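Local atomic coordinates of endo-1,3-beta-glucanase, family GH16 (Zobellia galactanivorans, PDB entry 5FUI), a protein that probably binds the beta-1,3-glucan laminarin through this C-terminal family 6 carbohydrate-binding module, which is appended to a marine laminarinase. Residues S74-S88 / V101-G115. Sequence-based numbering, arbitrary orientation.
Sequences SSDLEAGETVLGELS and VSQTVNVSAGTYQFG. With APY (2-aminomethyl-pyridine), chain C.
Two kinds of pairing meet here: strand 74-77 lies beside strand 110-115 within one sheet, while strand 82-88 faces strand 101-107 of the opposing sheet across the interior of the sandwich, largely through apolar side chains. The first is evident from an axis separation of 4.7 Å between the strand segments and from the hydrogen-bonded pair Asp76-Gly115, in which Gly115 N reaches Asp76 O at 2.8 Å. The second has axes 7.5 Å apart and is held by side chains. Leu77 packs where the chain passes from strand 101-107 to strand 110-115: its CD1 lies over one face of the Tyr112 ring, 4.0 Å from the centroid, its CD2 meets the Phe114 ring in plane at the edge, and CD1 also touches Val107 CG1 tip to tip. Leu84 crosses Phe114 and Val107 at about a right angle, with CD1 against Phe114 CE1 and CD2 against Val107 CG2. This two-sheet packing is the beta-sandwich of family 6 carbohydrate-binding modules. Between the sheets, Ser75 OG donates to Gln103 OE1 at 2.7 Å, in the carbonyl plane and on a lone pair; Tyr62 OH also bonds this oxygen. Leu87 CD2 packs against NE2 of the same amide, which water 2 joins to Glu86 O. Past the paired strands, Glu78 bends back at chi2 (-65°), bringing OE2 to 2.8 Å from Gln113 N in a nearly straight bond (176°), while its own N donates to Gln113 O. On the sheet face away from Leu77, Asp76 OD2 accepts from the ligand amine N at 2.7 Å, and OD1 is a weak second acceptor. OD1 also accepts hydrogen bonds from Gly80 N, from above the carboxylate plane, and from water 1, bonds that fix the group beside Gly115, where Trp44 and Tyr117 complete the 2-aminomethyl-pyridine pocket.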
loop_
_atom_site.group_PDB
_atom_site.type_symbol
_atom_site.label_atom_id
_atom_site.label_comp_id
_atom_site.label_asym_id
_atom_site.label_seq_id
_atom_site.Cartn_x
_atom_site.Cartn_y
_atom_site.Cartn_z
ATOM N N SER A 74 6.012 2.331 4.610
ATOM C CA SER A 74 5.673 3.794 4.565
ATOM C C SER A 74 5.000 4.094 3.246
ATOM O O SER A 74 5.203 3.399 2.251
ATOM C CB SER A 74 6.938 4.665 4.696
ATOM O OG SER A 74 7.831 4.378 3.580
ATOM N N SER A 75 4.139 5.096 3.290
ATOM C CA SER A 75 3.512 5.628 2.054
ATOM C C SER A 75 3.989 7.088 1.850
ATOM O O SER A 75 4.234 7.830 2.815
ATOM C CB SER A 75 1.991 5.581 2.079
ATOM O OG SER A 75 1.549 6.234 3.248
ATOM N N ASP A 76 4.157 7.454 0.560
ATOM C CA ASP A 76 4.657 8.794 0.243
ATOM C C ASP A 76 4.197 9.258 -1.106
ATOM O O ASP A 76 3.739 8.432 -1.923
ATOM C CB ASP A 76 6.201 8.798 0.293
ATOM C CG ASP A 76 6.816 8.133 -0.882
ATOM O OD1 ASP A 76 6.934 8.743 -1.940
ATOM O OD2 ASP A 76 7.134 6.905 -0.828
ATOM N N LEU A 77 4.276 10.576 -1.326
ATOM C CA LEU A 77 4.016 11.147 -2.644
ATOM C C LEU A 77 5.320 11.745 -3.215
ATOM O O LEU A 77 6.154 12.341 -2.464
ATOM C CB LEU A 77 2.986 12.291 -2.489
ATOM C CG LEU A 77 1.665 11.885 -1.853
ATOM C CD1 LEU A 77 0.803 13.138 -1.692
ATOM C CD2 LEU A 77 1.001 10.682 -2.556
ATOM N N GLU A 78 5.478 11.533 -4.537
ATOM C CA GLU A 78 6.621 12.142 -5.285
ATOM C C GLU A 78 7.955 11.758 -4.729
ATOM O O GLU A 78 8.817 12.635 -4.407
ATOM C CB GLU A 78 6.466 13.697 -5.300
ATOM C CG GLU A 78 5.184 14.108 -6.033
ATOM C CD GLU A 78 5.305 13.698 -7.535
ATOM O OE1 GLU A 78 6.283 14.059 -8.237
ATOM O OE2 GLU A 78 4.488 12.954 -8.089
ATOM N N ALA A 79 8.150 10.457 -4.544
ATOM C CA ALA A 79 9.464 9.961 -4.099
ATOM C C ALA A 79 9.979 10.608 -2.797
ATOM O O ALA A 79 11.160 11.057 -2.642
ATOM C CB ALA A 79 10.502 10.003 -5.272
ATOM N N GLY A 80 9.046 10.762 -1.841
ATOM C CA GLY A 80 9.391 11.210 -0.496
ATOM C C GLY A 80 9.341 12.698 -0.329
ATOM O O GLY A 80 9.613 13.159 0.751
ATOM N N GLU A 81 8.883 13.416 -1.382
ATOM C CA GLU A 81 8.676 14.891 -1.183
ATOM C C GLU A 81 7.636 15.104 -0.063
ATOM O O GLU A 81 7.738 16.075 0.728
ATOM C CB GLU A 81 8.147 15.585 -2.458
ATOM C CG GLU A 81 9.236 15.728 -3.514
ATOM C CD GLU A 81 8.770 16.502 -4.792
ATOM O OE1 GLU A 81 7.705 17.216 -4.763
ATOM O OE2 GLU A 81 9.481 16.406 -5.849
ATOM N N THR A 82 6.609 14.203 -0.009
ATOM C CA THR A 82 5.620 14.314 1.081
ATOM C C THR A 82 5.528 12.913 1.671
ATOM O O THR A 82 5.212 11.968 0.926
ATOM C CB THR A 82 4.229 14.701 0.511
ATOM O OG1 THR A 82 4.381 16.079 0.098
ATOM C CG2 THR A 82 3.141 14.672 1.624
ATOM N N VAL A 83 5.802 12.784 2.956
ATOM C CA VAL A 83 5.622 11.497 3.596
ATOM C C VAL A 83 4.231 11.451 4.216
ATOM O O VAL A 83 3.814 12.362 4.959
ATOM C CB VAL A 83 6.706 11.246 4.698
ATOM C CG1 VAL A 83 6.460 9.984 5.522
ATOM C CG2 VAL A 83 8.076 11.130 4.001
ATOM N N LEU A 84 3.481 10.382 3.927
ATOM C CA LEU A 84 2.110 10.291 4.420
ATOM C C LEU A 84 2.075 9.560 5.765
ATOM O O LEU A 84 1.265 9.873 6.600
ATOM C CB LEU A 84 1.214 9.580 3.410
ATOM C CG LEU A 84 1.138 10.292 2.036
ATOM C CD1 LEU A 84 0.416 9.343 1.059
ATOM C CD2 LEU A 84 0.454 11.685 2.208
ATOM N N GLY A 85 3.010 8.653 5.996
ATOM C CA GLY A 85 3.082 7.954 7.281
ATOM C C GLY A 85 3.383 6.484 7.069
ATOM O O GLY A 85 3.784 6.060 5.986
ATOM N N GLU A 86 3.339 5.758 8.189
ATOM C CA GLU A 86 3.742 4.384 8.200
ATOM C C GLU A 86 2.611 3.497 8.703
ATOM O O GLU A 86 1.753 3.881 9.508
ATOM C CB GLU A 86 4.949 4.165 9.053
ATOM C CG GLU A 86 6.144 4.985 8.606
ATOM C CD GLU A 86 7.397 4.896 9.461
ATOM O OE1 GLU A 86 7.498 3.999 10.290
ATOM O OE2 GLU A 86 8.239 5.748 9.172
ATOM N N LEU A 87 2.585 2.249 8.212
ATOM C CA LEU A 87 1.539 1.279 8.545
ATOM C C LEU A 87 2.245 0.038 9.082
ATOM O O LEU A 87 3.222 -0.427 8.493
ATOM C CB LEU A 87 0.777 0.824 7.194
ATOM C CG LEU A 87 -0.160 1.826 6.487
ATOM C CD1 LEU A 87 -1.255 2.317 7.452
ATOM C CD2 LEU A 87 0.653 2.974 5.860
ATOM N N SER A 88 1.740 -0.490 10.186
ATOM C CA SER A 88 2.127 -1.821 10.655
ATOM C C SER A 88 1.123 -2.852 10.132
ATOM O O SER A 88 -0.123 -2.634 10.174
ATOM C CB SER A 88 2.017 -1.825 12.190
ATOM O OG SER A 88 3.032 -0.970 12.669
ATOM N N VAL A 101 -5.998 -2.277 7.075
ATOM C CA VAL A 101 -5.497 -1.227 7.977
ATOM C C VAL A 101 -5.615 0.107 7.245
ATOM O O VAL A 101 -5.826 0.171 6.023
ATOM C CB VAL A 101 -4.027 -1.516 8.439
ATOM C CG1 VAL A 101 -3.995 -2.839 9.277
ATOM C CG2 VAL A 101 -3.069 -1.551 7.200
ATOM N N SER A 102 -5.407 1.184 7.986
ATOM C CA SER A 102 -5.584 2.509 7.360
ATOM C C SER A 102 -4.721 3.580 7.988
ATOM O O SER A 102 -4.197 3.428 9.079
ATOM C CB SER A 102 -7.038 2.935 7.364
ATOM O OG SER A 102 -7.457 3.228 8.738
ATOM N N GLN A 103 -4.641 4.698 7.279
ATOM C CA GLN A 103 -4.125 5.936 7.837
ATOM C C GLN A 103 -5.044 7.061 7.372
ATOM O O GLN A 103 -5.671 6.943 6.337
ATOM C CB GLN A 103 -2.689 6.150 7.351
ATOM C CG GLN A 103 -2.590 6.373 5.840
ATOM C CD GLN A 103 -1.181 6.359 5.262
ATOM O OE1 GLN A 103 -1.065 6.243 4.059
ATOM N NE2 GLN A 103 -0.155 6.522 6.051
ATOM N N THR A 104 -5.117 8.108 8.181
ATOM C CA THR A 104 -5.874 9.326 7.820
ATOM C C THR A 104 -4.905 10.460 7.695
ATOM O O THR A 104 -4.210 10.789 8.696
ATOM C CB THR A 104 -6.982 9.626 8.855
ATOM O OG1 THR A 104 -7.908 8.536 8.919
ATOM C CG2 THR A 104 -7.792 10.835 8.484
ATOM N N VAL A 105 -4.781 10.991 6.468
ATOM C CA VAL A 105 -3.714 11.936 6.239
ATOM C C VAL A 105 -4.213 13.113 5.373
ATOM O O VAL A 105 -5.159 13.006 4.639
ATOM C CB VAL A 105 -2.473 11.146 5.747
ATOM C CG1 VAL A 105 -2.746 10.348 4.457
ATOM C CG2 VAL A 105 -1.204 11.966 5.713
ATOM N N ASN A 106 -3.540 14.246 5.461
ATOM C CA ASN A 106 -3.937 15.447 4.766
ATOM C C ASN A 106 -3.092 15.652 3.538
ATOM O O ASN A 106 -1.895 15.610 3.628
ATOM C CB ASN A 106 -3.754 16.600 5.743
ATOM C CG ASN A 106 -4.357 17.890 5.256
ATOM O OD1 ASN A 106 -5.404 18.296 5.732
ATOM N ND2 ASN A 106 -3.661 18.579 4.354
ATOM N N VAL A 107 -3.748 15.829 2.394
ATOM C CA VAL A 107 -3.066 15.946 1.114
ATOM C C VAL A 107 -3.631 17.160 0.412
ATOM O O VAL A 107 -4.839 17.316 0.401
ATOM C CB VAL A 107 -3.340 14.666 0.263
ATOM C CG1 VAL A 107 -2.587 14.768 -1.037
ATOM C CG2 VAL A 107 -2.811 13.462 1.042
ATOM N N SER A 108 -2.776 18.013 -0.191
ATOM C CA SER A 108 -3.345 19.099 -1.026
ATOM C C SER A 108 -3.672 18.555 -2.426
ATOM O O SER A 108 -2.999 17.609 -2.985
ATOM C CB SER A 108 -2.418 20.312 -1.109
ATOM O OG SER A 108 -1.214 19.907 -1.698
ATOM N N ALA A 109 -4.721 19.117 -3.023
ATOM C CA ALA A 109 -5.155 18.608 -4.323
ATOM C C ALA A 109 -4.056 18.508 -5.399
ATOM O O ALA A 109 -3.238 19.451 -5.618
ATOM C CB ALA A 109 -6.368 19.442 -4.851
ATOM N N GLY A 110 -3.998 17.376 -6.066
ATOM C CA GLY A 110 -3.026 17.264 -7.126
ATOM C C GLY A 110 -3.005 15.836 -7.632
ATOM O O GLY A 110 -3.758 14.978 -7.129
ATOM N N THR A 111 -2.121 15.548 -8.581
ATOM C CA THR A 111 -1.913 14.221 -9.083
ATOM C C THR A 111 -0.447 13.874 -8.832
ATOM O O THR A 111 0.441 14.679 -9.208
ATOM C CB THR A 111 -2.186 14.167 -10.621
ATOM O OG1 THR A 111 -3.580 14.465 -10.790
ATOM C CG2 THR A 111 -1.915 12.740 -11.185
ATOM N N TYR A 112 -0.212 12.732 -8.183
ATOM C CA TYR A 112 1.070 12.376 -7.635
ATOM C C TYR A 112 1.459 10.947 -7.939
ATOM O O TYR A 112 0.611 10.062 -8.101
ATOM C CB TYR A 112 1.056 12.533 -6.056
ATOM C CG TYR A 112 0.592 13.895 -5.594
ATOM C CD1 TYR A 112 1.441 14.945 -5.610
ATOM C CD2 TYR A 112 -0.656 14.119 -5.098
ATOM C CE1 TYR A 112 1.051 16.185 -5.155
ATOM C CE2 TYR A 112 -1.095 15.355 -4.640
ATOM C CZ TYR A 112 -0.247 16.390 -4.675
ATOM O OH TYR A 112 -0.683 17.634 -4.229
ATOM N N GLN A 113 2.765 10.717 -7.924
ATOM C CA GLN A 113 3.312 9.367 -7.885
ATOM C C GLN A 113 3.188 8.905 -6.426
ATOM O O GLN A 113 3.754 9.537 -5.522
ATOM C CB GLN A 113 4.771 9.362 -8.375
ATOM C CG GLN A 113 5.488 8.034 -8.331
ATOM C CD GLN A 113 6.890 8.119 -8.971
ATOM O OE1 GLN A 113 7.009 8.061 -10.196
ATOM N NE2 GLN A 113 7.965 8.244 -8.131
ATOM N N PHE A 114 2.491 7.781 -6.223
ATOM C CA PHE A 114 2.244 7.233 -4.870
ATOM C C PHE A 114 3.173 6.063 -4.606
ATOM O O PHE A 114 3.239 5.151 -5.452
ATOM C CB PHE A 114 0.769 6.845 -4.827
ATOM C CG PHE A 114 0.284 6.249 -3.511
ATOM C CD1 PHE A 114 -0.037 7.048 -2.414
ATOM C CD2 PHE A 114 0.094 4.897 -3.430
ATOM C CE1 PHE A 114 -0.474 6.454 -1.239
ATOM C CE2 PHE A 114 -0.369 4.319 -2.265
ATOM C CZ PHE A 114 -0.625 5.091 -1.170
ATOM N N GLY A 115 3.953 6.076 -3.506
ATOM C CA GLY A 115 4.936 5.060 -3.271
ATOM C C GLY A 115 4.679 4.322 -1.956
ATOM O O GLY A 115 4.300 4.952 -0.963
HETATM N N APY C . 8.606 6.193 -2.937
HETATM C CM APY C . 8.522 4.747 -2.984
HETATM C C2 APY C . 9.689 4.676 -3.954
HETATM C C3 APY C . 10.941 4.402 -3.458
HETATM C C4 APY C . 12.076 4.406 -4.304
HETATM C C5 APY C . 11.915 4.793 -5.647
HETATM C C6 APY C . 10.653 5.082 -6.141
HETATM N N1 APY C . 9.578 5.067 -5.274
HETATM O O HOH W 1 6.177 8.237 -4.496
HETATM O O HOH W 2 0.127 6.148 9.037
#